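Local coordinates for methyltransferase domain-containing protein (Serratia marcescens, PDB 7CLU) that probably transfers a methyl group from S-adenosyl-L-methionine to a hydroxyl oxygen in the prodigiosin synthetic pathway, working as a dimeric O-methyltransferase, at residues A[105-108]-A[109-112]. Residues are numbered along the deposited sequence; the frame is centred on the assembly and turned at random.
Sequences PLWG and ELKT
The side chains of Trp107 and Leu110 run alongside each other in the same direction, three residues apart at the junction of helices 93-107 and 110-116. One methyl of the leucine, CD2, approaches the six-membered part of the indole obliquely, 3.9 Å from CZ3. A chi1 of 175° sets CG anti to the Leu110 N, and chi2 of 64° then brings CD2 to the ring. The backbone that links them is a type I beta turn from Trp107 to Leu110. Leu110 N donates to Trp107 O at 3.1 Å. Glu109 N donates to Leu106 O at 2.9 Å. Glu109 is the N-cap residue of the second helix, and its bent side chain folds back beside the Gly108 carbonyl. A water donates to Gly108 O (2.8 Å) and accepts from Lys111 N (3.0 Å), bridging the turn to the first turn of that helix. Trp107 NE1 is hydrogen-bonded to Asn294. The indole stacks on Phe16 of the second subunit, and Leu110 packs on Ala23 of that subunit. The apolar pair thus faces the partner's N-terminal dimerisation region, while Gly108 O, between the helices, takes hydrogen bonds from the water and from NZ of Lys19 of the second subunit.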
# COMPACT_ATOMS: atom_id res chain seq x y z
N PRO A 105 10.27 -1.00 -1.99
CA PRO A 105 11.36 -1.54 -1.17
C PRO A 105 11.76 -0.63 -0.02
O PRO A 105 11.99 -1.10 1.09
CB PRO A 105 12.50 -1.74 -2.18
CG PRO A 105 11.85 -1.80 -3.49
CD PRO A 105 10.65 -0.92 -3.42
N LEU A 106 11.83 0.68 -0.26
CA LEU A 106 12.26 1.61 0.78
C LEU A 106 11.26 1.69 1.92
O LEU A 106 11.64 1.71 3.10
CB LEU A 106 12.47 3.00 0.18
CG LEU A 106 13.67 3.16 -0.75
CD1 LEU A 106 13.52 4.46 -1.51
CD2 LEU A 106 14.97 3.13 0.09
N TRP A 107 9.96 1.73 1.61
CA TRP A 107 8.98 1.77 2.69
C TRP A 107 8.97 0.49 3.50
O TRP A 107 8.47 0.49 4.63
CB TRP A 107 7.57 2.04 2.17
CG TRP A 107 7.30 3.50 1.92
CD1 TRP A 107 7.77 4.25 0.88
CD2 TRP A 107 6.46 4.36 2.70
NE1 TRP A 107 7.28 5.54 0.97
CE2 TRP A 107 6.48 5.63 2.08
CE3 TRP A 107 5.71 4.19 3.87
CZ2 TRP A 107 5.75 6.72 2.59
CZ3 TRP A 107 5.01 5.27 4.38
CH2 TRP A 107 5.02 6.52 3.73
N GLY A 108 9.49 -0.61 2.96
CA GLY A 108 9.65 -1.80 3.76
C GLY A 108 10.48 -1.54 5.00
O GLY A 108 10.26 -2.16 6.04
N GLU A 109 11.38 -0.56 4.93
CA GLU A 109 12.26 -0.20 6.04
C GLU A 109 11.89 1.15 6.66
O GLU A 109 12.76 1.86 7.17
CB GLU A 109 13.72 -0.21 5.56
CG GLU A 109 14.18 -1.55 5.00
CD GLU A 109 14.22 -2.64 6.06
OE1 GLU A 109 14.88 -2.43 7.10
OE2 GLU A 109 13.57 -3.70 5.88
N LEU A 110 10.60 1.51 6.61
CA LEU A 110 10.16 2.75 7.25
C LEU A 110 10.55 2.80 8.72
O LEU A 110 10.94 3.86 9.23
CB LEU A 110 8.65 2.92 7.09
CG LEU A 110 8.06 4.14 7.83
CD1 LEU A 110 8.61 5.44 7.24
CD2 LEU A 110 6.53 4.13 7.79
N LYS A 111 10.41 1.67 9.43
CA LYS A 111 10.70 1.65 10.86
C LYS A 111 12.11 2.15 11.12
O LYS A 111 12.34 2.97 12.01
CB LYS A 111 10.52 0.23 11.42
CG LYS A 111 11.24 -0.02 12.77
CD LYS A 111 11.02 -1.46 13.25
CE LYS A 111 12.20 -1.96 14.09
NZ LYS A 111 11.92 -3.29 14.72
N THR A 112 13.07 1.69 10.32
CA THR A 112 14.46 2.09 10.53
C THR A 112 14.70 3.53 10.08
O THR A 112 15.54 4.23 10.67
CB THR A 112 15.38 1.11 9.79
OG1 THR A 112 15.17 -0.21 10.31
CG2 THR A 112 16.86 1.48 9.96
O HOH W 1 9.23 -0.78 8.24